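Local coordinates for protein MIPZ (Caulobacter crescentus, PDB 2XJ9) that probably acts as a P-loop ATPase of the bacterial cell division machinery, dimerising with bound nucleotide, binding the nucleoid and inhibiting division away from the proper plane, at residues H24-L29 with A34-I39; L41-R46 with S116-M121; L72-N77 with E94-R99; D201-L206 with V210-G215. The protein carries 1 engineered substitution. All blocks are in the same frame, centred on the assembly; numbering follows the deposited sequence.

Contact 1 (H24-L29 with A34-I39)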
loop_
_atom_site.group_PDB
_atom_site.type_symbol
_atom_site.label_atom_id
_atom_site.label_comp_id
_atom_site.label_asym_id
_atom_site.label_seq_id
_atom_site.Cartn_x
_atom_site.Cartn_y
_atom_site.Cartn_z
ATOM N N HIS A 24 12.656 7.521 7.781
ATOM C CA HIS A 24 13.802 7.050 8.537
ATOM C C HIS A 24 15.122 7.467 7.864
ATOM O O HIS A 24 16.118 7.723 8.544
ATOM C CB HIS A 24 13.736 5.533 8.745
ATOM C CG HIS A 24 12.649 5.080 9.683
ATOM N ND1 HIS A 24 12.886 4.755 11.005
ATOM C CD2 HIS A 24 11.327 4.870 9.484
ATOM C CE1 HIS A 24 11.757 4.372 11.577
ATOM N NE2 HIS A 24 10.795 4.441 10.678
ATOM N N LEU A 25 15.124 7.541 6.532
ATOM C CA LEU A 25 16.249 8.125 5.800
ATOM C C LEU A 25 16.487 9.569 6.190
ATOM O O LEU A 25 17.597 9.944 6.533
ATOM C CB LEU A 25 16.056 8.056 4.287
ATOM C CG LEU A 25 16.926 6.939 3.738
ATOM C CD1 LEU A 25 17.165 5.992 4.879
ATOM C CD2 LEU A 25 16.321 6.200 2.575
ATOM N N VAL A 26 15.457 10.393 6.100
ATOM C CA VAL A 26 15.577 11.775 6.528
ATOM C C VAL A 26 16.122 11.859 7.940
ATOM O O VAL A 26 17.097 12.544 8.212
ATOM C CB VAL A 26 14.227 12.449 6.515
ATOM C CG1 VAL A 26 14.303 13.781 7.227
ATOM C CG2 VAL A 26 13.775 12.609 5.117
ATOM N N THR A 27 15.482 11.146 8.845
ATOM C CA THR A 27 15.852 11.217 10.246
ATOM C C THR A 27 17.304 10.778 10.490
ATOM O O THR A 27 17.970 11.350 11.314
ATOM C CB THR A 27 14.865 10.415 11.117
ATOM O OG1 THR A 27 14.505 11.206 12.241
ATOM C CG2 THR A 27 15.488 9.089 11.580
ATOM N N ALA A 28 17.790 9.772 9.775
ATOM C CA ALA A 28 19.178 9.342 9.912
ATOM C C ALA A 28 20.137 10.407 9.391
ATOM O O ALA A 28 21.130 10.713 10.039
ATOM C CB ALA A 28 19.404 8.039 9.175
ATOM N N LEU A 29 19.838 10.963 8.217
ATOM C CA LEU A 29 20.630 12.041 7.624
ATOM C C LEU A 29 20.734 13.254 8.537
ATOM O O LEU A 29 21.818 13.666 8.908
ATOM C CB LEU A 29 20.056 12.455 6.275
ATOM C CG LEU A 29 20.290 11.377 5.232
ATOM C CD1 LEU A 29 19.468 11.592 4.007
ATOM C CD2 LEU A 29 21.758 11.324 4.880
ATOM N N ALA A 34 23.847 16.250 8.105
ATOM C CA ALA A 34 23.288 16.761 6.851
ATOM C C ALA A 34 22.080 17.676 7.046
ATOM O O ALA A 34 21.503 17.767 8.133
ATOM C CB ALA A 34 22.942 15.635 5.920
ATOM N N LYS A 35 21.708 18.361 5.975
ATOM C CA LYS A 35 20.632 19.334 6.027
ATOM C C LYS A 35 19.610 18.942 4.983
ATOM O O LYS A 35 19.799 19.216 3.796
ATOM C CB LYS A 35 21.176 20.728 5.719
ATOM C CG LYS A 35 20.529 21.859 6.520
ATOM C CD LYS A 35 21.097 23.216 6.110
ATOM C CE LYS A 35 22.622 23.223 6.159
ATOM N NZ LYS A 35 23.213 24.255 5.242
ATOM N N VAL A 36 18.530 18.297 5.425
ATOM C CA VAL A 36 17.610 17.648 4.494
ATOM C C VAL A 36 16.391 18.482 4.142
ATOM O O VAL A 36 15.908 19.277 4.952
ATOM C CB VAL A 36 17.108 16.288 5.027
ATOM C CG1 VAL A 36 16.312 15.582 3.942
ATOM C CG2 VAL A 36 18.268 15.424 5.477
ATOM N N ALA A 37 15.905 18.284 2.920
ATOM C CA ALA A 37 14.592 18.774 2.520
ATOM C C ALA A 37 13.673 17.588 2.207
ATOM O O ALA A 37 14.071 16.628 1.542
ATOM C CB ALA A 37 14.711 19.662 1.325
ATOM N N VAL A 38 12.442 17.653 2.694
ATOM C CA VAL A 38 11.497 16.568 2.480
ATOM C C VAL A 38 10.372 17.069 1.620
ATOM O O VAL A 38 9.694 18.037 1.983
ATOM C CB VAL A 38 10.885 16.051 3.808
ATOM C CG1 VAL A 38 9.801 15.053 3.536
ATOM C CG2 VAL A 38 11.935 15.410 4.684
ATOM N N ILE A 39 10.176 16.399 0.490
ATOM C CA ILE A 39 9.083 16.703 -0.410
ATOM C C ILE A 39 8.195 15.490 -0.547
ATOM O O ILE A 39 8.675 14.423 -0.931
ATOM C CB ILE A 39 9.601 17.020 -1.808
ATOM C CG1 ILE A 39 10.588 18.181 -1.762
ATOM C CG2 ILE A 39 8.441 17.303 -2.755
ATOM C CD1 ILE A 39 11.074 18.575 -3.108
#
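With chi1 at 168° in Val26 and 173° in Val38, each valine holds CG2 anti to its own carbonyl carbon, and these two methyl groups meet between helix and strand, the side chains crossing at about a right angle. The separation of Val26 CG2 and Val38 CG2 is 3.4 Å, and Val38 CG2 also lies 3.8 Å from Val26 CG1, so one methyl of the strand residue sits against both branches of the helix residue. Val36, one step back on the same side of the strand, uses both of its methyls. Its CG1 reaches Val26 CG2 at 4.1 Å, while its CG2 rests 3.6 Å from Leu29 CB, one helical turn further on. Ala34 closes the end near the connecting turn, with CB 4.3 Å from Leu29 CB and a weak hydrogen bond from Ala34 N to Leu29 O. Apart from that weak bond the contact is apolar, and it is buried. Phe52 of helix 47-62 packs on both Val26 and Val38, and Leu108 packs on Val26 and Phe106 on Leu29, both from strand 106-110. The short helix and strand segments run nearly antiparallel, at 166°, with their axes 9.1 Å apart at closest approach. This is the helix-to-strand half of the first beta-alpha-beta crossover of the P-loop NTPase fold, in which strand 5-9, helix 18-30 and strand 36-40 follow one another and the two strands run parallel in the central sheet.

Contact 2 (L41-R46 with S116-M121). Engineered in segment 41-46: Ala42 (natural residue Asp). With AGS (phosphothiophosphoric acid-adenylate ester), chain D.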
loop_
_atom_site.group_PDB
_atom_site.type_symbol
_atom_site.label_atom_id
_atom_site.label_comp_id
_atom_site.label_asym_id
_atom_site.label_seq_id
_atom_site.Cartn_x
_atom_site.Cartn_y
_atom_site.Cartn_z
ATOM N N LEU A 41 5.031 13.890 -2.425
ATOM C CA LEU A 41 4.160 13.961 -3.591
ATOM C C LEU A 41 2.909 13.083 -3.506
ATOM O O LEU A 41 2.192 12.942 -4.501
ATOM C CB LEU A 41 4.923 13.555 -4.837
ATOM C CG LEU A 41 6.260 14.220 -5.079
ATOM C CD1 LEU A 41 6.661 13.958 -6.502
ATOM C CD2 LEU A 41 6.149 15.691 -4.800
ATOM N N ALA A 42 2.658 12.462 -2.354
ATOM C CA ALA A 42 1.361 11.841 -2.115
ATOM C C ALA A 42 0.417 12.953 -1.637
ATOM O O ALA A 42 0.309 13.230 -0.442
ATOM C CB ALA A 42 1.473 10.732 -1.094
ATOM N N LEU A 43 -0.249 13.601 -2.587
ATOM C CA LEU A 43 -0.851 14.885 -2.308
ATOM C C LEU A 43 -1.955 14.786 -1.298
ATOM O O LEU A 43 -2.066 15.653 -0.437
ATOM C CB LEU A 43 -1.335 15.550 -3.588
ATOM C CG LEU A 43 -0.171 16.045 -4.446
ATOM C CD1 LEU A 43 -0.617 16.500 -5.819
ATOM C CD2 LEU A 43 0.551 17.133 -3.725
ATOM N N ARG A 44 -2.764 13.726 -1.386
ATOM C CA ARG A 44 -3.832 13.490 -0.400
ATOM C C ARG A 44 -3.325 12.859 0.911
ATOM O O ARG A 44 -3.498 13.444 1.993
ATOM C CB ARG A 44 -4.983 12.674 -0.999
ATOM C CG ARG A 44 -5.323 13.069 -2.411
ATOM C CD ARG A 44 -6.799 13.291 -2.659
ATOM N NE ARG A 44 -7.652 12.386 -1.956
ATOM C CZ ARG A 44 -8.823 12.588 -1.360
ATOM N NH1 ARG A 44 -9.445 13.754 -1.285
ATOM N NH2 ARG A 44 -9.366 11.524 -0.794
ATOM N N GLN A 45 -2.707 11.679 0.825
ATOM C CA GLN A 45 -2.258 10.982 2.036
ATOM C C GLN A 45 -1.241 11.786 2.815
ATOM O O GLN A 45 -1.416 12.001 4.012
ATOM C CB GLN A 45 -1.635 9.644 1.716
ATOM C CG GLN A 45 -2.544 8.653 1.089
ATOM C CD GLN A 45 -1.985 7.266 1.220
ATOM O OE1 GLN A 45 -2.294 6.383 0.417
ATOM N NE2 GLN A 45 -1.146 7.061 2.237
ATOM N N ARG A 46 -0.166 12.184 2.132
ATOM C CA ARG A 46 0.816 13.082 2.692
ATOM C C ARG A 46 1.424 12.514 3.951
ATOM O O ARG A 46 1.584 13.236 4.943
ATOM C CB ARG A 46 0.167 14.420 2.994
ATOM C CG ARG A 46 -0.206 15.172 1.759
ATOM C CD ARG A 46 -1.096 16.343 2.085
ATOM N NE ARG A 46 -0.646 17.091 3.261
ATOM C CZ ARG A 46 0.437 17.866 3.288
ATOM N NH1 ARG A 46 1.204 17.978 2.204
ATOM N NH2 ARG A 46 0.758 18.514 4.403
ATOM N N SER A 116 1.710 9.347 -11.886
ATOM C CA SER A 116 1.356 10.756 -12.054
ATOM C C SER A 116 2.470 11.542 -12.720
ATOM O O SER A 116 3.586 11.047 -12.900
ATOM C CB SER A 116 0.977 11.409 -10.719
ATOM O OG SER A 116 2.036 11.358 -9.779
ATOM N N ALA A 117 2.164 12.779 -13.083
ATOM C CA ALA A 117 3.147 13.592 -13.769
ATOM C C ALA A 117 4.295 13.877 -12.816
ATOM O O ALA A 117 5.461 13.626 -13.128
ATOM C CB ALA A 117 2.521 14.884 -14.254
ATOM N N ILE A 118 3.962 14.404 -11.642
ATOM C CA ILE A 118 5.003 14.788 -10.709
ATOM C C ILE A 118 5.838 13.577 -10.309
ATOM O O ILE A 118 7.054 13.646 -10.190
ATOM C CB ILE A 118 4.431 15.508 -9.507
ATOM C CG1 ILE A 118 3.423 14.633 -8.780
ATOM C CG2 ILE A 118 3.757 16.793 -9.952
ATOM C CD1 ILE A 118 2.825 15.319 -7.561
ATOM N N THR A 119 5.184 12.444 -10.132
ATOM C CA THR A 119 5.927 11.224 -9.897
ATOM C C THR A 119 6.940 10.946 -11.008
ATOM O O THR A 119 8.114 10.763 -10.728
ATOM C CB THR A 119 4.996 10.038 -9.704
ATOM O OG1 THR A 119 4.717 9.919 -8.308
ATOM C CG2 THR A 119 5.655 8.753 -10.197
ATOM N N ARG A 120 6.493 10.922 -12.260
ATOM C CA ARG A 120 7.407 10.689 -13.376
ATOM C C ARG A 120 8.527 11.738 -13.464
ATOM O O ARG A 120 9.646 11.452 -13.893
ATOM C CB ARG A 120 6.635 10.697 -14.683
ATOM C CG ARG A 120 5.448 9.780 -14.722
ATOM C CD ARG A 120 5.500 9.058 -16.043
ATOM N NE ARG A 120 4.615 7.943 -16.077
ATOM C CZ ARG A 120 4.840 6.632 -16.130
ATOM N NH1 ARG A 120 6.032 6.044 -16.208
ATOM N NH2 ARG A 120 3.751 5.889 -16.126
ATOM N N MET A 121 8.208 12.965 -13.074
ATOM C CA MET A 121 9.170 14.056 -13.105
ATOM C C MET A 121 10.258 13.836 -12.080
ATOM O O MET A 121 11.401 14.243 -12.276
ATOM C CB MET A 121 8.479 15.384 -12.797
ATOM C CG MET A 121 7.691 15.967 -13.934
ATOM S SD MET A 121 8.337 17.611 -14.219
ATOM C CE MET A 121 8.169 18.334 -12.594
HETATM P PG AGS D . 1.374 4.041 0.005
HETATM S S1G AGS D . 1.079 3.477 -1.385
HETATM O O2G AGS D . 0.172 4.199 0.911
HETATM O O3G AGS D . 2.235 5.284 0.055
HETATM P PB AGS D . 3.777 3.187 1.328
HETATM O O1B AGS D . 4.705 2.558 0.312
HETATM O O2B AGS D . 3.864 4.618 1.796
HETATM O O3B AGS D . 2.290 2.926 0.746
HETATM P PA AGS D . 4.045 2.644 4.109
HETATM O O1A AGS D . 5.426 3.235 4.304
HETATM O O2A AGS D . 2.856 3.401 4.575
HETATM O O3A AGS D . 3.832 2.217 2.594
HETATM O "O5'" AGS D . 4.009 1.179 4.753
HETATM C "C5'" AGS D . 2.824 0.406 4.667
HETATM C "C4'" AGS D . 2.354 -0.005 6.071
HETATM O "O4'" AGS D . 3.383 -0.806 6.589
HETATM C "C3'" AGS D . 2.215 1.124 7.077
HETATM O "O3'" AGS D . 1.196 0.785 8.002
HETATM C "C2'" AGS D . 3.505 1.176 7.867
HETATM O "O2'" AGS D . 3.214 1.658 9.187
HETATM C "C1'" AGS D . 3.920 -0.279 7.801
HETATM N N9 AGS D . 5.344 -0.655 7.651
HETATM C C8 AGS D . 6.114 -0.456 6.556
HETATM N N7 AGS D . 7.362 -0.979 6.728
HETATM C C5 AGS D . 7.368 -1.543 7.949
HETATM C C6 AGS D . 8.344 -2.266 8.750
HETATM N N6 AGS D . 9.581 -2.481 8.259
HETATM N N1 AGS D . 7.949 -2.694 9.967
HETATM C C2 AGS D . 6.723 -2.477 10.469
HETATM N N3 AGS D . 5.778 -1.823 9.798
HETATM C C4 AGS D . 6.043 -1.348 8.554
#
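The loop that follows strand 36-40 carries Gln45 of the nucleotide pocket and runs into Thr47 of the magnesium site; its leucines Leu41 and Leu43 anchor it to Ile118 on helix 117-124. Ile118 is the common partner. With chi1 at 59° its CG1 stands between the backbone N and the carbonyl carbon, and from there CD1 extends into the loop. Ile118 CD1 lies 3.9 Å from Leu41 CB and 4.0 Å from Leu43 CD1, Leu43 and Ile118 meeting tip to tip. Leu41 answers in the other direction: its CD1 passes along the helix backbone, 3.7 Å from Ile118 O and 4.2 Å from Thr119 N. The first turn of the helix is capped by its own Ser116, whose OG accepts a weak hydrogen bond from Thr119 N at 3.3 Å. Between the leucines lies Ala42, an engineered residue where the natural protein has aspartate, at the centre of an inverse gamma turn; its CB points away from the helix. Elsewhere on the loop, Gln45 lies at the nucleotide and Arg44 pairs across the dimer, in a salt bridge with Glu12 of the second subunit. No hydrogen bond joins the two segments, so the join between loop and helix 117-124 is non-directional apolar packing and rests on the fit of buried side chains.

Contact 3 (L72-N77 with E94-R99)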
loop_
_atom_site.group_PDB
_atom_site.type_symbol
_atom_site.label_atom_id
_atom_site.label_comp_id
_atom_site.label_asym_id
_atom_site.label_seq_id
_atom_site.Cartn_x
_atom_site.Cartn_y
_atom_site.Cartn_z
ATOM N N LEU A 72 8.544 20.658 2.665
ATOM C CA LEU A 72 8.147 21.544 1.574
ATOM C C LEU A 72 6.838 21.136 0.907
ATOM O O LEU A 72 6.704 20.037 0.370
ATOM C CB LEU A 72 9.253 21.599 0.521
ATOM C CG LEU A 72 10.116 22.860 0.381
ATOM C CD1 LEU A 72 10.297 23.614 1.673
ATOM C CD2 LEU A 72 11.462 22.497 -0.187
ATOM N N ASN A 73 5.871 22.038 0.919
ATOM C CA ASN A 73 4.595 21.762 0.291
ATOM C C ASN A 73 4.538 22.412 -1.064
ATOM O O ASN A 73 5.188 23.416 -1.291
ATOM C CB ASN A 73 3.460 22.302 1.152
ATOM C CG ASN A 73 3.449 21.707 2.539
ATOM O OD1 ASN A 73 3.464 20.485 2.707
ATOM N ND2 ASN A 73 3.440 22.568 3.547
ATOM N N LEU A 74 3.757 21.848 -1.967
ATOM C CA LEU A 74 3.556 22.472 -3.259
ATOM C C LEU A 74 2.509 23.608 -3.177
ATOM O O LEU A 74 2.633 24.611 -3.884
ATOM C CB LEU A 74 3.189 21.425 -4.312
ATOM C CG LEU A 74 3.794 20.038 -4.055
ATOM C CD1 LEU A 74 3.877 19.192 -5.327
ATOM C CD2 LEU A 74 5.152 20.161 -3.422
ATOM N N SER A 75 1.501 23.457 -2.305
ATOM C CA SER A 75 0.464 24.481 -2.104
ATOM C C SER A 75 0.412 24.955 -0.672
ATOM O O SER A 75 1.315 24.692 0.109
ATOM C CB SER A 75 -0.914 23.943 -2.439
ATOM O OG SER A 75 -0.954 23.444 -3.749
ATOM N N ASP A 76 -0.665 25.662 -0.341
ATOM C CA ASP A 76 -0.979 26.007 1.041
ATOM C C ASP A 76 -1.978 24.969 1.476
ATOM O O ASP A 76 -2.373 24.907 2.640
ATOM C CB ASP A 76 -1.606 27.396 1.125
ATOM C CG ASP A 76 -0.994 28.377 0.125
ATOM O OD1 ASP A 76 -1.625 28.608 -0.932
ATOM O OD2 ASP A 76 0.115 28.909 0.388
ATOM N N ASN A 77 -2.369 24.151 0.500
ATOM C CA ASN A 77 -3.283 23.038 0.690
ATOM C C ASN A 77 -3.145 22.036 -0.461
ATOM O O ASN A 77 -3.688 22.255 -1.553
ATOM C CB ASN A 77 -4.717 23.559 0.778
ATOM C CG ASN A 77 -5.729 22.457 0.992
ATOM O OD1 ASN A 77 -5.678 21.417 0.340
ATOM N ND2 ASN A 77 -6.656 22.676 1.917
ATOM N N GLU A 94 7.836 22.089 -9.169
ATOM C CA GLU A 94 8.805 23.078 -9.640
ATOM C C GLU A 94 9.283 24.011 -8.545
ATOM O O GLU A 94 10.455 24.007 -8.167
ATOM C CB GLU A 94 8.140 23.922 -10.720
ATOM C CG GLU A 94 8.780 23.842 -12.084
ATOM C CD GLU A 94 9.321 22.474 -12.361
ATOM O OE1 GLU A 94 9.979 21.921 -11.449
ATOM O OE2 GLU A 94 9.089 21.967 -13.483
ATOM N N ALA A 95 8.359 24.836 -8.067
ATOM C CA ALA A 95 8.603 25.745 -6.951
ATOM C C ALA A 95 9.304 25.076 -5.781
ATOM O O ALA A 95 10.295 25.578 -5.278
ATOM C CB ALA A 95 7.298 26.345 -6.486
ATOM N N ALA A 96 8.773 23.944 -5.337
ATOM C CA ALA A 96 9.326 23.260 -4.177
ATOM C C ALA A 96 10.708 22.653 -4.451
ATOM O O ALA A 96 11.602 22.762 -3.620
ATOM C CB ALA A 96 8.354 22.200 -3.665
ATOM N N PHE A 97 10.888 22.012 -5.604
ATOM C CA PHE A 97 12.184 21.417 -5.921
ATOM C C PHE A 97 13.236 22.500 -6.071
ATOM O O PHE A 97 14.211 22.538 -5.324
ATOM C CB PHE A 97 12.125 20.587 -7.197
ATOM C CG PHE A 97 13.453 20.031 -7.617
ATOM C CD1 PHE A 97 14.159 20.604 -8.659
ATOM C CD2 PHE A 97 13.997 18.936 -6.970
ATOM C CE1 PHE A 97 15.385 20.095 -9.052
ATOM C CE2 PHE A 97 15.225 18.418 -7.357
ATOM C CZ PHE A 97 15.918 19.000 -8.399
ATOM N N ALA A 98 13.033 23.380 -7.044
ATOM C CA ALA A 98 13.916 24.519 -7.221
ATOM C C ALA A 98 14.309 25.144 -5.873
ATOM O O ALA A 98 15.485 25.358 -5.590
ATOM C CB ALA A 98 13.261 25.540 -8.119
ATOM N N ARG A 99 13.334 25.413 -5.026
ATOM C CA ARG A 99 13.635 26.077 -3.771
ATOM C C ARG A 99 14.458 25.238 -2.803
ATOM O O ARG A 99 15.030 25.764 -1.848
ATOM C CB ARG A 99 12.363 26.526 -3.060
ATOM C CG ARG A 99 12.705 27.174 -1.747
ATOM C CD ARG A 99 11.541 27.406 -0.842
ATOM N NE ARG A 99 12.092 27.644 0.484
ATOM C CZ ARG A 99 11.396 28.007 1.551
ATOM N NH1 ARG A 99 12.034 28.186 2.704
ATOM N NH2 ARG A 99 10.082 28.195 1.467
#
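At the 70-72 edge of the central parallel sheet, the chain leaving the strand folds over helix 86-103, and Leu72 and Leu74 gather round the small side chain of Ala96. The backbones come close there, with Leu74 CA and Ala96 CA 5.9 Å apart, a spacing that suits an alanine on the helix side. Leu72 points toward the helix: its CB is 4.3 Å from Ala96 CB, and its CD2 branch lies 3.4 Å from Ala96 O, alongside the helix backbone. Leu74 reaches the same methyl from further along the loop. Its chi1 of -30° leaves CG roughly anti to the carbonyl carbon, and from there CD2 extends to within 3.8 Å of Ala96 CB. The peptide between the leucines completes the surround, Asn73 O being 4.1 Å from Ala96 CB. No hydrogen bond crosses the interface, which passes from buried at Leu72 and Ala96 to exposed at Asn73. Beyond it, Leu74 also packs on Leu81 and its backbone N is hydrogen-bonded to Asp78 OD1, while Asn77 OD1 caps Ala80 N at the start of helix 78-81. The contact thus lies where edge strand 70-72 gives way to helix 78-81, with helix 86-103 packed against the turn-off.

Contact 4 (D201-L206 with V210-G215)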
loop_
_atom_site.group_PDB
_atom_site.type_symbol
_atom_site.label_atom_id
_atom_site.label_comp_id
_atom_site.label_asym_id
_atom_site.label_seq_id
_atom_site.Cartn_x
_atom_site.Cartn_y
_atom_site.Cartn_z
ATOM N N ASP A 201 15.238 -15.731 -6.159
ATOM C CA ASP A 201 15.744 -16.086 -7.478
ATOM C C ASP A 201 15.282 -15.089 -8.537
ATOM O O ASP A 201 16.108 -14.525 -9.253
ATOM C CB ASP A 201 15.304 -17.494 -7.883
ATOM C CG ASP A 201 15.784 -18.562 -6.910
ATOM O OD1 ASP A 201 15.010 -19.518 -6.651
ATOM O OD2 ASP A 201 16.930 -18.450 -6.408
ATOM N N ARG A 202 13.970 -14.880 -8.656
ATOM C CA ARG A 202 13.448 -13.986 -9.685
ATOM C C ARG A 202 14.019 -12.590 -9.450
ATOM O O ARG A 202 14.315 -11.849 -10.388
ATOM C CB ARG A 202 11.919 -13.912 -9.641
ATOM C CG ARG A 202 11.187 -15.220 -9.446
ATOM C CD ARG A 202 11.378 -16.196 -10.609
ATOM N NE ARG A 202 12.029 -17.408 -10.124
ATOM C CZ ARG A 202 11.382 -18.486 -9.686
ATOM N NH1 ARG A 202 10.057 -18.506 -9.708
ATOM N NH2 ARG A 202 12.058 -19.545 -9.237
ATOM N N LEU A 203 14.156 -12.235 -8.180
ATOM C CA LEU A 203 14.636 -10.922 -7.817
ATOM C C LEU A 203 16.005 -10.672 -8.440
ATOM O O LEU A 203 16.298 -9.572 -8.908
ATOM C CB LEU A 203 14.723 -10.805 -6.303
ATOM C CG LEU A 203 14.256 -9.458 -5.780
ATOM C CD1 LEU A 203 13.370 -8.791 -6.810
ATOM C CD2 LEU A 203 13.508 -9.677 -4.483
ATOM N N ASN A 204 16.847 -11.696 -8.441
ATOM C CA ASN A 204 18.174 -11.572 -9.027
ATOM C C ASN A 204 18.126 -11.542 -10.546
ATOM O O ASN A 204 18.786 -10.719 -11.179
ATOM C CB ASN A 204 19.095 -12.696 -8.541
ATOM C CG ASN A 204 19.380 -12.607 -7.055
ATOM O OD1 ASN A 204 19.529 -11.515 -6.510
ATOM N ND2 ASN A 204 19.450 -13.757 -6.389
ATOM N N ALA A 205 17.340 -12.441 -11.129
ATOM C CA ALA A 205 17.262 -12.547 -12.582
ATOM C C ALA A 205 16.861 -11.206 -13.143
ATOM O O ALA A 205 17.451 -10.727 -14.113
ATOM C CB ALA A 205 16.257 -13.605 -12.986
ATOM N N LEU A 206 15.859 -10.606 -12.501
ATOM C CA LEU A 206 15.319 -9.315 -12.901
ATOM C C LEU A 206 16.350 -8.207 -12.792
ATOM O O LEU A 206 16.402 -7.324 -13.638
ATOM C CB LEU A 206 14.109 -8.971 -12.044
ATOM C CG LEU A 206 13.323 -7.740 -12.487
ATOM C CD1 LEU A 206 12.938 -7.892 -13.922
ATOM C CD2 LEU A 206 12.074 -7.583 -11.624
ATOM N N VAL A 210 17.205 -5.479 -15.675
ATOM C CA VAL A 210 16.646 -4.137 -15.502
ATOM C C VAL A 210 17.610 -3.140 -14.878
ATOM O O VAL A 210 17.391 -1.936 -14.933
ATOM C CB VAL A 210 15.339 -4.174 -14.662
ATOM C CG1 VAL A 210 14.975 -2.779 -14.168
ATOM C CG2 VAL A 210 14.206 -4.780 -15.477
ATOM N N GLY A 211 18.671 -3.644 -14.270
ATOM C CA GLY A 211 19.704 -2.775 -13.750
ATOM C C GLY A 211 19.452 -2.123 -12.397
ATOM O O GLY A 211 19.659 -0.909 -12.208
ATOM N N PHE A 212 19.016 -2.921 -11.433
ATOM C CA PHE A 212 19.086 -2.476 -10.058
ATOM C C PHE A 212 19.939 -3.451 -9.256
ATOM O O PHE A 212 20.300 -4.527 -9.747
ATOM C CB PHE A 212 17.695 -2.293 -9.445
ATOM C CG PHE A 212 16.850 -3.514 -9.480
ATOM C CD1 PHE A 212 15.828 -3.633 -10.400
ATOM C CD2 PHE A 212 17.067 -4.547 -8.574
ATOM C CE1 PHE A 212 15.040 -4.769 -10.429
ATOM C CE2 PHE A 212 16.281 -5.686 -8.594
ATOM C CZ PHE A 212 15.265 -5.799 -9.523
ATOM N N ARG A 213 20.280 -3.050 -8.040
ATOM C CA ARG A 213 20.994 -3.908 -7.137
ATOM C C ARG A 213 20.219 -4.044 -5.836
ATOM O O ARG A 213 19.642 -3.088 -5.333
ATOM C CB ARG A 213 22.384 -3.354 -6.879
ATOM C CG ARG A 213 22.409 -1.889 -6.559
ATOM C CD ARG A 213 23.777 -1.443 -6.090
ATOM N NE ARG A 213 23.711 -0.102 -5.526
ATOM C CZ ARG A 213 23.798 0.163 -4.227
ATOM N NH1 ARG A 213 23.979 -0.818 -3.362
ATOM N NH2 ARG A 213 23.721 1.410 -3.791
ATOM N N ILE A 214 20.208 -5.247 -5.296
ATOM C CA ILE A 214 19.423 -5.519 -4.115
ATOM C C ILE A 214 20.106 -5.015 -2.845
ATOM O O ILE A 214 21.303 -5.207 -2.643
ATOM C CB ILE A 214 19.116 -7.017 -3.998
ATOM C CG1 ILE A 214 18.419 -7.496 -5.266
ATOM C CG2 ILE A 214 18.276 -7.290 -2.772
ATOM C CD1 ILE A 214 18.547 -8.962 -5.497
ATOM N N GLY A 215 19.334 -4.344 -2.002
ATOM C CA GLY A 215 19.829 -3.896 -0.718
ATOM C C GLY A 215 19.286 -4.763 0.410
ATOM O O GLY A 215 18.402 -5.617 0.201
#
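Leu203, Leu206 and Phe212 fit together at the margin of the P-loop NTPase sheet, where helix 194-210 turns back onto edge strand 213-215. The Phe212 ring projects from the strand side and enters the shallow groove between Leu203 and Leu206, neighbours on successive turns of the helix. A chi1 of 57° places the ring over its own backbone, between N and C, and swings it in toward the helix. It meets the groove obliquely, Phe212 CE1 lying 4.0 Å from Leu206 CG. On the other flank Phe212 CE2 is 3.9 Å from Leu203 O, and Phe212 CZ comes to 4.5 Å from Leu203 CD1. Trp181 of strand 180-186 packs edge-to-face with the same ring. An alanine in place of Phe212 would probably leave the groove between Leu203 and Leu206 unfilled and Trp181 without its ring partner. Two residues on, within strand 213-215, Ile214 forms a second bump: Ile214 CD1 lies 4.3 Å from Leu203 CB, and the Ile214 side chain crosses that of Asn204 at about a right angle. At the C-terminal end of the helix, Leu206 and Val210 lie side by side and point the same way, with Leu206 CD1 and Val210 CG2 3.7 Å apart. Gly211 follows with a positive phi of 81°. Just before it, the last helical turn is closed by a hydrogen bond from Val210 N to Leu206 O, 2.9 Å long.

In the fold
Contacts 1, 3 and 4 lie along one parallel sheet, contact 1 on strand 36-40, contact 3 at edge strand 70-72 and contact 4 at the opposite edge strand, 213-215. Contacts 3 and 4 are accordingly the most distant pair, their centres about 34 Å apart. Contact 2 continues directly from contact 1 in sequence, and its segments bracket those of contact 3, about 12 Å away between centres; contact 4 comes last, after the others have closed. Contacts 1 and 3 are joined by a probable backbone hydrogen bond between Val38 O and Leu72 N; contacts 2 and 3 share packing of Leu74 with Leu41 and Leu43. Contact 2 thus holds the loop carrying Gln45, while contacts 1 and 3 connect it to the sheet.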